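Local coordinates for protein phenazine-1-carboxylate N-methyltransferase (Pseudomonas aeruginosa, PDB 2IP2) that catalyses the N-methylation of phenazine-1-carboxylate with S-adenosyl-L-methionine, giving 5-methyl-phenazine-1-carboxylate on the pathway to the virulence-linked pigment pyocyanine, at residues I41-D44 and E45-A48; Q72-T75 and R76-Y79; L164-G168 and R169-D173; D245-E248 and A249-L252. All blocks are in the same frame, centred on the assembly; numbering follows the deposited sequence. Where two conformers were deposited one is given.

Contact 1 of 4, residues I41-D44 and E45-A48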
ATOM      1  N   ILE A  41      15.677  21.502  10.635  1.00 30.79           N
ATOM      2  CA  ILE A  41      14.596  22.215   9.960  1.00 29.77           C
ATOM      3  C   ILE A  41      13.342  21.374  10.289  1.00 30.22           C
ATOM      4  O   ILE A  41      13.164  20.239   9.779  1.00 30.66           O
ATOM      5  CB  ILE A  41      14.809  22.236   8.459  1.00 28.35           C
ATOM      6  CG1 ILE A  41      16.150  22.908   8.123  1.00 30.30           C
ATOM      7  CG2 ILE A  41      13.624  22.948   7.735  1.00 27.57           C
ATOM      8  CD1 ILE A  41      16.618  22.705   6.669  1.00 29.71           C
ATOM      9  N   ASP A  42      12.544  21.868  11.211  1.00 31.08           N
ATOM     10  CA  ASP A  42      11.714  20.945  11.991  1.00 31.02           C
ATOM     11  C   ASP A  42      10.346  21.510  12.394  1.00 28.91           C
ATOM     12  O   ASP A  42       9.672  20.999  13.311  1.00 30.23           O
ATOM     13  CB  ASP A  42      12.469  20.427  13.196  1.00 32.44           C
ATOM     14  CG  ASP A  42      12.701  21.501  14.247  1.00 34.26           C
ATOM     15  OD1 ASP A  42      12.244  22.637  14.047  1.00 33.33           O
ATOM     16  OD2 ASP A  42      13.381  21.210  15.243  1.00 36.96           O
ATOM     17  N   SER A  43       9.915  22.511  11.652  1.00 26.75           N
ATOM     18  CA  SER A  43       8.501  22.931  11.726  1.00 26.85           C
ATOM     19  C   SER A  43       7.814  22.883  10.354  1.00 25.40           C
ATOM     20  O   SER A  43       8.482  22.884   9.313  1.00 25.27           O
ATOM     21  CB  SER A  43       8.375  24.363  12.300  1.00 25.81           C
ATOM     22  OG  SER A  43       8.834  25.297  11.355  1.00 27.22           O
ATOM     23  N   ASP A  44       6.485  22.946  10.342  1.00 25.11           N
ATOM     24  CA  ASP A  44       5.728  22.957   9.053  1.00 24.95           C
ATOM     25  C   ASP A  44       6.174  24.116   8.196  1.00 24.93           C
ATOM     26  O   ASP A  44       6.393  23.962   7.019  1.00 25.76           O
ATOM     27  CB  ASP A  44       4.213  23.026   9.283  1.00 24.36           C
ATOM     28  CG  ASP A  44       3.680  21.873  10.124  1.00 25.82           C
ATOM     29  OD1 ASP A  44       4.262  20.778  10.034  1.00 28.34           O
ATOM     30  OD2 ASP A  44       2.667  22.048  10.855  1.00 29.65           O
ATOM     31  N   GLU A  45       6.352  25.278   8.816  1.00 25.47           N
ATOM     32  CA  GLU A  45       6.749  26.480   8.105  1.00 27.48           C
ATOM     33  C   GLU A  45       8.170  26.402   7.473  1.00 25.64           C
ATOM     34  O   GLU A  45       8.368  26.710   6.290  1.00 25.79           O
ATOM     35  CB  GLU A  45       6.612  27.667   9.075  1.00 28.67           C
ATOM     36  CG  GLU A  45       5.142  27.954   9.584  1.00 34.32           C
ATOM     37  CD  GLU A  45       4.658  27.026  10.746  1.00 42.08           C
ATOM     38  OE1 GLU A  45       5.517  26.433  11.447  1.00 37.58           O
ATOM     39  OE2 GLU A  45       3.397  26.868  10.944  1.00 45.24           O
ATOM     40  N   THR A  46       9.157  26.003   8.264  1.00 26.55           N
ATOM     41  CA  THR A  46      10.519  25.911   7.726  1.00 27.10           C
ATOM     42  C   THR A  46      10.693  24.734   6.766  1.00 25.63           C
ATOM     43  O   THR A  46      11.353  24.864   5.763  1.00 26.61           O
ATOM     44  CB  THR A  46      11.585  25.858   8.820  1.00 27.72           C
ATOM     45  OG1 THR A  46      11.356  24.727   9.666  1.00 28.55           O
ATOM     46  CG2 THR A  46      11.515  27.184   9.678  1.00 28.99           C
ATOM     47  N   LEU A  47      10.019  23.620   7.048  1.00 25.71           N
ATOM     48  CA  LEU A  47       9.993  22.500   6.061  1.00 25.64           C
ATOM     49  C   LEU A  47       9.374  22.918   4.707  1.00 24.55           C
ATOM     50  O   LEU A  47       9.962  22.705   3.665  1.00 24.64           O
ATOM     51  CB  LEU A  47       9.246  21.330   6.682  1.00 25.91           C
ATOM     52  CG  LEU A  47      10.105  20.526   7.685  1.00 26.80           C
ATOM     53  CD1 LEU A  47       9.216  19.504   8.438  1.00 24.33           C
ATOM     54  CD2 LEU A  47      11.279  19.853   6.957  1.00 27.74           C
ATOM     55  N   ALA A  48       8.220  23.598   4.751  1.00 24.87           N
ATOM     56  CA  ALA A  48       7.551  24.103   3.570  1.00 24.43           C
ATOM     57  C   ALA A  48       8.374  25.039   2.715  1.00 25.06           C
ATOM     58  O   ALA A  48       8.398  24.905   1.470  1.00 26.25           O
ATOM     59  CB  ALA A  48       6.148  24.708   3.917  1.00 24.45           C
TER
HETATM   60  O   HOH W   1      13.010  24.902  11.856  1.00 32.25           O
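The flat carboxylate of Glu45 turns one oxygen back over Ser43, with OE1 3.6 Å from Ser43 CB, and it also packs against Thr75. A bend at chi2 (80°) folds the chain back on itself to bring that oxygen there. The second carboxylate, on Asp44 at the start of helix 44-51, faces the interior, where OD1 is hydrogen-bonded to Tyr79 OH and OD2 to His59 ND1. Ser43 is the N-cap residue. Its OG and Thr46 OG1 share a hydrogen bond of 3.1 Å in which either hydroxyl may donate. A water 2.7 Å from Thr46 OG1 also accepts from the backbone N of Asp42, tying the incoming loop to the first turn. Two regular helical bonds follow: Leu47 N reaches Ser43 O at 2.8 Å, and Ala48 N reaches Asp44 O. Buried Leu47 packs inward and Ile41 flanks it at the margin, with CG2 4.0 Å from Leu47 CD2; both lean on Leu36 of helix 33-38. Serine and threonine suit their places because short hydroxyl side chains can reach each other across the first turn. Acidic Asp44 and Glu45 would be expected to interact favourably with the helix dipole, although their mutual repulsion, with Asp44 OD2 4.9 Å from Glu45 OE2, would probably offset part of the gain. The two bonds gripping Asp44 hold its buried carboxylate fixed.

Contact 2 of 4, residues Q72-T75 and R76-Y79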
ATOM      1  N   GLN A  72       8.375  11.582  14.374  1.00 29.69           N
ATOM      2  CA  GLN A  72       7.764  11.867  15.680  1.00 31.58           C
ATOM      3  C   GLN A  72       7.803  13.349  16.003  1.00 31.95           C
ATOM      4  O   GLN A  72       8.431  14.128  15.281  1.00 30.62           O
ATOM      5  CB  GLN A  72       8.433  11.066  16.829  1.00 32.09           C
ATOM      6  CG  GLN A  72       9.904  11.462  17.167  1.00 31.89           C
ATOM      7  CD  GLN A  72      10.553  10.552  18.231  1.00 34.03           C
ATOM      8  OE1 GLN A  72      11.633  10.013  18.022  1.00 36.94           O
ATOM      9  NE2 GLN A  72       9.902  10.410  19.373  1.00 33.95           N
ATOM     10  N   GLY A  73       7.132  13.712  17.093  1.00 31.53           N
ATOM     11  CA  GLY A  73       7.079  15.094  17.571  1.00 33.14           C
ATOM     12  C   GLY A  73       5.996  15.870  16.871  1.00 32.33           C
ATOM     13  O   GLY A  73       5.093  15.284  16.300  1.00 32.11           O
ATOM     14  N   ASP A  74       6.114  17.192  16.865  1.00 33.23           N
ATOM     15  CA  ASP A  74       5.051  18.054  16.321  1.00 34.08           C
ATOM     16  C   ASP A  74       5.643  19.365  15.875  1.00 32.64           C
ATOM     17  O   ASP A  74       6.790  19.572  16.116  1.00 31.08           O
ATOM     18  CB  ASP A  74       3.914  18.249  17.350  1.00 35.52           C
ATOM     19  CG  ASP A  74       4.331  19.036  18.592  1.00 39.22           C
ATOM     20  OD1 ASP A  74       5.304  19.806  18.605  1.00 41.39           O
ATOM     21  OD2 ASP A  74       3.618  18.882  19.600  1.00 47.01           O
ATOM     22  N   THR A  75       4.898  20.198  15.164  1.00 32.28           N
ATOM     23  CA  THR A  75       5.476  21.409  14.594  1.00 33.95           C
ATOM     24  C   THR A  75       5.976  22.426  15.649  1.00 35.93           C
ATOM     25  O   THR A  75       6.931  23.131  15.401  1.00 35.22           O
ATOM     26  CB  THR A  75       4.516  22.082  13.602  1.00 33.73           C
ATOM     27  OG1 THR A  75       5.210  23.113  12.896  1.00 32.77           O
ATOM     28  CG2 THR A  75       3.254  22.638  14.329  1.00 32.99           C
ATOM     29  N   ARG A  76       5.303  22.495  16.793  1.00 38.44           N
ATOM     30  CA  ARG A  76       5.630  23.515  17.792  1.00 41.80           C
ATOM     31  C   ARG A  76       6.982  23.214  18.430  1.00 42.29           C
ATOM     32  O   ARG A  76       7.898  24.023  18.341  1.00 43.14           O
ATOM     33  CB  ARG A  76       4.533  23.613  18.855  1.00 42.73           C
ATOM     34  CG  ARG A  76       4.574  24.990  19.544  1.00 46.35           C
ATOM     35  CD  ARG A  76       3.217  25.426  19.994  1.00 47.16           C
ATOM     36  NE  ARG A  76       2.559  26.264  19.001  1.00 44.74           N
ATOM     37  CZ  ARG A  76       1.257  26.489  19.021  1.00 43.93           C
ATOM     38  NH1 ARG A  76       0.528  25.904  19.951  1.00 41.19           N
ATOM     39  NH2 ARG A  76       0.682  27.263  18.101  1.00 43.83           N
ATOM     40  N   ASP A  77       7.099  22.014  19.024  1.00 42.28           N
ATOM     41  CA  ASP A  77       8.346  21.618  19.677  1.00 42.77           C
ATOM     42  C   ASP A  77       9.377  21.147  18.654  1.00 41.71           C
ATOM     43  O   ASP A  77      10.585  21.093  18.945  1.00 41.86           O
ATOM     44  CB  ASP A  77       8.081  20.505  20.701  1.00 44.26           C
ATOM     45  CG  ASP A  77       6.970  20.870  21.691  1.00 48.28           C
ATOM     46  OD1 ASP A  77       6.938  22.048  22.116  1.00 51.53           O
ATOM     47  OD2 ASP A  77       6.109  19.987  22.008  1.00 53.31           O
ATOM     48  N   GLY A  78       8.904  20.809  17.453  1.00 39.10           N
ATOM     49  CA  GLY A  78       9.780  20.361  16.397  1.00 36.17           C
ATOM     50  C   GLY A  78       9.592  18.888  16.056  1.00 33.77           C
ATOM     51  O   GLY A  78       9.358  18.078  16.913  1.00 31.72           O
ATOM     52  N   TYR A  79       9.639  18.534  14.815  1.00 31.21           N
ATOM     53  CA  TYR A  79       9.613  17.129  14.357  1.00 28.62           C
ATOM     54  C   TYR A  79      10.961  16.490  14.592  1.00 28.52           C
ATOM     55  O   TYR A  79      11.966  17.192  14.666  1.00 26.63           O
ATOM     56  CB  TYR A  79       9.336  17.115  12.860  1.00 28.60           C
ATOM     57  CG  TYR A  79       7.941  17.534  12.526  1.00 27.85           C
ATOM     58  CD1 TYR A  79       6.837  16.796  12.992  1.00 29.00           C
ATOM     59  CD2 TYR A  79       7.720  18.658  11.753  1.00 28.50           C
ATOM     60  CE1 TYR A  79       5.512  17.203  12.694  1.00 27.36           C
ATOM     61  CE2 TYR A  79       6.408  19.074  11.428  1.00 26.01           C
ATOM     62  CZ  TYR A  79       5.318  18.333  11.874  1.00 26.55           C
ATOM     63  OH  TYR A  79       4.039  18.752  11.586  1.00 24.63           O
TER
HETATM   64  O   HOH W   2       2.531  19.182  14.025  1.00 45.46           O
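Arg76 enters the turn with its backbone N 3.2 Å from Asp74 OD1, while its long, bent side chain leads away from the hairpin, an apt place for a charged residue. Asp77 comes next, and its N-H makes a well-directed bond to Asp74 OD1 at 2.9 Å with an angle of 158°. Asp74 holds CG between its own N and carbonyl carbon (chi1 66°), and from that position the carboxylate reaches back to the turn. The cost is a like-charge approach, Asp77 OD2 lying 3.5 Å from Asp74 OD1; bonding of Asp74 to the backbone probably helps to offset it. Gly78 pairs with Asp74 as an antiparallel hydrogen-bonded pair, though Asp74 N to Gly78 O is long and weak at 3.4 Å. Its backbone angles (phi 111°) suit glycine. Tyr79 then forms a non-hydrogen-bonded pair with Gly73, whose positive phi and closeness to Gly78 O likewise fit glycine. Asp74 C and Thr75 N lie over one face of the tyrosine ring, toward its rim, Thr75 N 3.8 Å above the ring plane, and Gln72 O sits at the ring edge. A water accepts from Thr75 N at 2.8 Å and donates to Tyr79 OH at 2.9 Å, linking the two arms. Thr75 OG1 bonds Asp44 N of helix 44-51, whose side chain also holds the tyrosine hydroxyl. The ring rests on Leu47 of that helix and on His59 and Met62 of helix 55-67, so the hairpin of strands 71-72 and 78-81 lies against the helices like the wing of a winged-helix domain.

Contact 3 of 4, residues L164-G168 and R169-D173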
ATOM      1  N   LEU A 164      28.900 -16.807   9.875  1.00 34.95           N
ATOM      2  CA  LEU A 164      29.938 -17.717   9.430  1.00 34.78           C
ATOM      3  C   LEU A 164      31.281 -17.145   9.817  1.00 36.07           C
ATOM      4  O   LEU A 164      31.452 -15.930   9.860  1.00 35.89           O
ATOM      5  CB  LEU A 164      29.879 -17.937   7.900  1.00 33.83           C
ATOM      6  CG  LEU A 164      28.545 -18.279   7.201  1.00 36.24           C
ATOM      7  CD1 LEU A 164      28.780 -18.759   5.790  1.00 31.43           C
ATOM      8  CD2 LEU A 164      27.780 -19.361   7.899  1.00 34.15           C
ATOM      9  N   ASP A 165      32.250 -18.022  10.077  1.00 36.34           N
ATOM     10  CA  ASP A 165      33.565 -17.580  10.444  1.00 37.88           C
ATOM     11  C   ASP A 165      34.460 -17.488   9.185  1.00 37.43           C
ATOM     12  O   ASP A 165      34.816 -18.491   8.597  1.00 37.39           O
ATOM     13  CB  ASP A 165      34.136 -18.557  11.519  1.00 39.55           C
ATOM     14  CG  ASP A 165      35.430 -18.049  12.201  1.00 43.20           C
ATOM     15  OD1 ASP A 165      36.049 -17.030  11.795  1.00 42.61           O
ATOM     16  OD2 ASP A 165      35.841 -18.724  13.183  1.00 49.76           O
ATOM     17  N   PHE A 166      34.800 -16.281   8.755  1.00 36.68           N
ATOM     18  CA  PHE A 166      35.715 -16.119   7.629  1.00 37.30           C
ATOM     19  C   PHE A 166      37.159 -15.892   8.068  1.00 38.91           C
ATOM     20  O   PHE A 166      38.037 -15.720   7.224  1.00 38.74           O
ATOM     21  CB  PHE A 166      35.264 -14.985   6.703  1.00 36.39           C
ATOM     22  CG  PHE A 166      34.035 -15.311   5.934  1.00 35.53           C
ATOM     23  CD1 PHE A 166      32.782 -15.158   6.529  1.00 33.45           C
ATOM     24  CD2 PHE A 166      34.118 -15.729   4.601  1.00 32.46           C
ATOM     25  CE1 PHE A 166      31.606 -15.451   5.820  1.00 35.11           C
ATOM     26  CE2 PHE A 166      32.957 -16.016   3.870  1.00 32.99           C
ATOM     27  CZ  PHE A 166      31.693 -15.866   4.473  1.00 34.07           C
ATOM     28  N   ARG A 167      37.407 -15.859   9.388  1.00 41.12           N
ATOM     29  CA  ARG A 167      38.780 -15.640   9.873  1.00 43.18           C
ATOM     30  C   ARG A 167      39.675 -16.761   9.345  1.00 43.61           C
ATOM     31  O   ARG A 167      39.394 -17.967   9.517  1.00 43.76           O
ATOM     32  CB  ARG A 167      38.873 -15.576  11.410  1.00 43.56           C
ATOM     33  CG  ARG A 167      38.470 -14.251  12.032  1.00 44.87           C
ATOM     34  CD  ARG A 167      38.341 -14.313  13.562  1.00 46.88           C
ATOM     35  NE  ARG A 167      37.507 -15.463  13.940  1.00 53.94           N
ATOM     36  CZ  ARG A 167      37.549 -16.102  15.108  1.00 55.99           C
ATOM     37  NH1 ARG A 167      38.391 -15.710  16.068  1.00 56.83           N
ATOM     38  NH2 ARG A 167      36.738 -17.139  15.309  1.00 55.87           N
ATOM     39  N   GLY A 168      40.717 -16.344   8.641  1.00 44.32           N
ATOM     40  CA  GLY A 168      41.721 -17.276   8.154  1.00 44.22           C
ATOM     41  C   GLY A 168      41.285 -17.922   6.869  1.00 44.25           C
ATOM     42  O   GLY A 168      42.123 -18.465   6.171  1.00 46.00           O
ATOM     43  N   ARG A 169      39.993 -17.843   6.536  1.00 42.65           N
ATOM     44  CA  ARG A 169      39.452 -18.661   5.455  1.00 41.15           C
ATOM     45  C   ARG A 169      39.391 -17.974   4.085  1.00 37.73           C
ATOM     46  O   ARG A 169      39.540 -16.762   3.971  1.00 37.49           O
ATOM     47  CB  ARG A 169      38.112 -19.309   5.852  1.00 42.19           C
ATOM     48  CG  ARG A 169      38.229 -20.299   7.046  1.00 46.44           C
ATOM     49  CD  ARG A 169      36.868 -20.523   7.703  1.00 50.99           C
ATOM     50  NE  ARG A 169      36.914 -21.283   8.965  1.00 55.81           N
ATOM     51  CZ  ARG A 169      37.298 -20.792  10.153  1.00 57.33           C
ATOM     52  NH1 ARG A 169      37.694 -19.526  10.294  1.00 56.16           N
ATOM     53  NH2 ARG A 169      37.301 -21.580  11.218  1.00 58.07           N
ATOM     54  N   SER A 170      39.199 -18.772   3.047  1.00 35.21           N
ATOM     55  CA  SER A 170      39.082 -18.242   1.688  1.00 33.58           C
ATOM     56  C   SER A 170      37.622 -18.426   1.192  1.00 31.64           C
ATOM     57  O   SER A 170      36.980 -19.434   1.462  1.00 30.81           O
ATOM     58  CB  SER A 170      40.085 -18.949   0.745  1.00 32.62           C
ATOM     59  OG  SER A 170      39.804 -20.332   0.560  1.00 33.48           O
ATOM     60  N   PHE A 171      37.105 -17.469   0.448  1.00 29.86           N
ATOM     61  CA  PHE A 171      35.802 -17.707  -0.127  1.00 28.29           C
ATOM     62  C   PHE A 171      35.785 -17.434  -1.622  1.00 26.60           C
ATOM     63  O   PHE A 171      36.702 -16.780  -2.133  1.00 26.84           O
ATOM     64  CB  PHE A 171      34.750 -16.868   0.602  1.00 28.33           C
ATOM     65  CG  PHE A 171      34.949 -15.391   0.456  1.00 28.27           C
ATOM     66  CD1 PHE A 171      34.394 -14.709  -0.642  1.00 30.04           C
ATOM     67  CD2 PHE A 171      35.723 -14.676   1.384  1.00 28.72           C
ATOM     68  CE1 PHE A 171      34.551 -13.368  -0.810  1.00 32.59           C
ATOM     69  CE2 PHE A 171      35.884 -13.293   1.251  1.00 28.68           C
ATOM     70  CZ  PHE A 171      35.305 -12.629   0.148  1.00 30.94           C
ATOM     71  N   VAL A 172      34.739 -17.927  -2.304  1.00 25.04           N
ATOM     72  CA  VAL A 172      34.526 -17.668  -3.753  1.00 25.80           C
ATOM     73  C   VAL A 172      33.099 -17.176  -3.909  1.00 28.07           C
ATOM     74  O   VAL A 172      32.151 -17.884  -3.546  1.00 28.15           O
ATOM     75  CB  VAL A 172      34.807 -18.942  -4.645  1.00 27.18           C
ATOM     76  CG1 VAL A 172      34.509 -18.704  -6.143  1.00 27.15           C
ATOM     77  CG2 VAL A 172      36.239 -19.443  -4.476  1.00 27.47           C
ATOM     78  N   ASP A 173      32.959 -15.952  -4.400  1.00 27.98           N
ATOM     79  CA  ASP A 173      31.676 -15.310  -4.602  1.00 30.24           C
ATOM     80  C   ASP A 173      31.263 -15.629  -6.046  1.00 32.34           C
ATOM     81  O   ASP A 173      31.718 -14.971  -6.975  1.00 32.58           O
ATOM     82  CB  ASP A 173      31.814 -13.786  -4.331  1.00 30.96           C
ATOM     83  CG  ASP A 173      30.472 -13.030  -4.339  1.00 33.69           C
ATOM     84  OD1 ASP A 173      29.466 -13.635  -4.755  1.00 38.62           O
ATOM     85  OD2 ASP A 173      30.440 -11.795  -3.971  1.00 36.14           O
TER
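Phe166 to Arg169 forms a type II beta turn closed by Arg169 N donating to Phe166 O at 3.0 Å, with Gly168 at the position whose positive phi (83°) glycine adopts readily. Beside the turn, Asp165 is the hub of a salt-bridge network. Its OD1 accepts from the backbone N of Arg167, an Asx turn, and from Arg167 NE at 3.0 Å, the two donors coming from opposite faces of the carboxylate plane. Arg167 NH2 completes a two-nitrogen grip by reaching Asp165 OD2 at 2.8 Å. Arg169 joins from after the turn, its side chain crossing that of Asp165 at about a right angle: NH1 lies 3.3 Å from Asp165 OD1, and Asp165 CB sits over one guanidinium face, toward its rim. The exact place of this guanidinium is doubtful, as NH1 is modelled implausibly close to Arg167 O. Two basic partners probably stabilise the ionised carboxylate. Inward, Phe166 directs its ring edge at the face of Phe171 in an offset edge-to-face pair, planes at 89° and centroids 5.6 Å apart. Both buried, apolar rings pack against Ile185 of helix 180-188 and Ile236 of strand 236-240. The turn thereby carries the chain from helix 154-163 into strand 170-174, a central strand of the sheet.

Contact 4 of 4, residues D245-E248 and A249-L252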
ATOM      1  N   ASP A 245      17.751 -18.331 -10.703  1.00 45.37           N
ATOM      2  CA  ASP A 245      17.605 -18.048 -12.102  1.00 45.07           C
ATOM      3  C   ASP A 245      17.953 -19.242 -12.995  1.00 44.96           C
ATOM      4  O   ASP A 245      17.797 -19.152 -14.224  1.00 46.17           O
ATOM      5  CB  ASP A 245      18.475 -16.843 -12.484  0.50 45.61           C
ATOM      6  CG  ASP A 245      18.059 -16.207 -13.808  0.50 45.84           C
ATOM      7  OD1 ASP A 245      16.966 -16.537 -14.332  0.50 46.19           O
ATOM      8  OD2 ASP A 245      18.832 -15.371 -14.323  0.50 45.34           O
ATOM      9  N   LEU A 246      18.386 -20.350 -12.375  1.00 42.58           N
ATOM     10  CA  LEU A 246      18.975 -21.498 -13.068  1.00 41.16           C
ATOM     11  C   LEU A 246      17.999 -22.667 -13.134  1.00 40.52           C
ATOM     12  O   LEU A 246      17.313 -22.936 -12.159  1.00 38.94           O
ATOM     13  CB  LEU A 246      20.268 -21.956 -12.362  1.00 40.16           C
ATOM     14  CG  LEU A 246      21.537 -21.072 -12.376  1.00 38.01           C
ATOM     15  CD1 LEU A 246      22.674 -21.842 -11.669  1.00 36.02           C
ATOM     16  CD2 LEU A 246      21.953 -20.693 -13.768  1.00 36.66           C
ATOM     17  N   ASP A 247      17.937 -23.346 -14.284  1.00 40.57           N
ATOM     18  CA  ASP A 247      17.153 -24.602 -14.380  1.00 40.63           C
ATOM     19  C   ASP A 247      17.870 -25.774 -13.684  1.00 40.99           C
ATOM     20  O   ASP A 247      18.988 -25.603 -13.159  1.00 40.33           O
ATOM     21  CB  ASP A 247      16.790 -24.918 -15.842  1.00 41.60           C
ATOM     22  CG  ASP A 247      18.002 -25.288 -16.728  1.00 42.86           C
ATOM     23  OD1 ASP A 247      19.132 -25.566 -16.234  1.00 43.36           O
ATOM     24  OD2 ASP A 247      17.793 -25.317 -17.963  1.00 45.71           O
ATOM     25  N   GLU A 248      17.233 -26.950 -13.670  1.00 40.30           N
ATOM     26  CA  GLU A 248      17.796 -28.162 -13.082  1.00 40.70           C
ATOM     27  C   GLU A 248      19.192 -28.488 -13.583  1.00 39.91           C
ATOM     28  O   GLU A 248      20.128 -28.654 -12.789  1.00 40.55           O
ATOM     29  CB  GLU A 248      16.900 -29.371 -13.390  1.00 40.85           C
ATOM     30  CG  GLU A 248      16.063 -29.825 -12.240  1.00 46.09           C
ATOM     31  CD  GLU A 248      16.884 -30.374 -11.084  1.00 46.86           C
ATOM     32  OE1 GLU A 248      17.620 -31.380 -11.230  1.00 43.01           O
ATOM     33  OE2 GLU A 248      16.740 -29.802  -9.996  1.00 50.27           O
ATOM     34  N   ALA A 249      19.301 -28.630 -14.902  1.00 39.61           N
ATOM     35  CA  ALA A 249      20.569 -28.941 -15.555  1.00 38.47           C
ATOM     36  C   ALA A 249      21.694 -27.985 -15.125  1.00 37.21           C
ATOM     37  O   ALA A 249      22.769 -28.445 -14.701  1.00 35.92           O
ATOM     38  CB  ALA A 249      20.416 -28.925 -17.098  1.00 38.39           C
ATOM     39  N   ALA A 250      21.443 -26.680 -15.298  1.00 35.86           N
ATOM     40  CA  ALA A 250      22.429 -25.634 -14.983  1.00 34.93           C
ATOM     41  C   ALA A 250      22.810 -25.637 -13.505  1.00 34.74           C
ATOM     42  O   ALA A 250      24.007 -25.540 -13.176  1.00 34.85           O
ATOM     43  CB  ALA A 250      21.926 -24.226 -15.454  1.00 34.02           C
ATOM     44  N   SER A 251      21.815 -25.817 -12.623  1.00 34.57           N
ATOM     45  CA  SER A 251      22.080 -25.851 -11.189  1.00 34.82           C
ATOM     46  C   SER A 251      22.925 -27.038 -10.811  1.00 34.52           C
ATOM     47  O   SER A 251      23.744 -26.953  -9.890  1.00 34.09           O
ATOM     48  CB  SER A 251      20.800 -25.838 -10.337  1.00 34.66           C
ATOM     49  OG  SER A 251      19.998 -24.685 -10.591  1.00 36.25           O
ATOM     50  N   LEU A 252      22.738 -28.164 -11.507  1.00 34.21           N
ATOM     51  CA  LEU A 252      23.520 -29.330 -11.140  1.00 35.16           C
ATOM     52  C   LEU A 252      24.949 -29.170 -11.679  1.00 34.88           C
ATOM     53  O   LEU A 252      25.891 -29.603 -11.014  1.00 36.56           O
ATOM     54  CB  LEU A 252      22.843 -30.653 -11.604  1.00 35.16           C
ATOM     55  CG  LEU A 252      21.613 -31.230 -10.871  1.00 36.21           C
ATOM     56  CD1 LEU A 252      21.238 -32.541 -11.560  1.00 37.04           C
ATOM     57  CD2 LEU A 252      21.811 -31.474  -9.371  1.00 34.74           C
TER
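Asp247 OD1 accepts from Ala250 N at 2.7 Å in a nearly straight bond (167°), the N-H pointing almost down the oxygen's own C-O axis. That is a side-chain cap on helix 248-261. A chi1 of 68° turns the Asp247 side chain inward over the first turn, where OD1 can meet that N-H. The same residue also anchors Ser251: Asp247 O takes the backbone N at 2.9 Å and, from above the carbonyl plane, Ser251 OG, likewise at 2.9 Å. The buried hydroxyl of Ser251 thereby donates to a helix-start carbonyl that already accepts a backbone N-H. Leu252 N reaches Glu248 O, continuing the helix. Leu246 CD2 makes an apolar contact with Ala250 CB at 3.9 Å, and Leu246 CB approaches Ser251 OG closely, carbon to oxygen, at 3.3 Å; the small alanine and serine let the chain come close before the helix. Farther out, Glu248 bends its chain to place OE1 across Leu252, 3.8 Å from its CD1, while OE2 makes a salt bridge with Arg311 of helix 302-311. Leu246 O is held by Arg300, and Leu308 covers Glu248, Ser251 and Leu252. Aspartate suits the N-cap, since its negative charge would be expected to be favoured by the partial positive charge of a helix start. The side chains of Leu246 and Arg241, predicted to bind S-adenosyl-L-methionine, are about 10 Å apart. The helix links parallel strands 236-240 and 267-272, a beta-alpha-beta crossover of the Rossmann-like fold of class I methyltransferases.

Overall arrangement
Contacts 1 and 2 belong to the N-terminal dimerisation domain and contacts 3 and 4 to the C-terminal methyltransferase domain; all four follow one another along the chain. The first two lie side by side, centres 10 Å apart, so the start of helix 44-51 and the hairpin 71-81 touch directly. Contacts 3 and 4 are 25 Å apart by their centres, without touching, and share the mixed sheet: one leads into strand 170-174, the other follows strand 236-240, its neighbour. Between the two pairs the centres are 47 to 55 Å apart. The pairs thus lie in separate domains, one that dimerises and one that binds the cofactor.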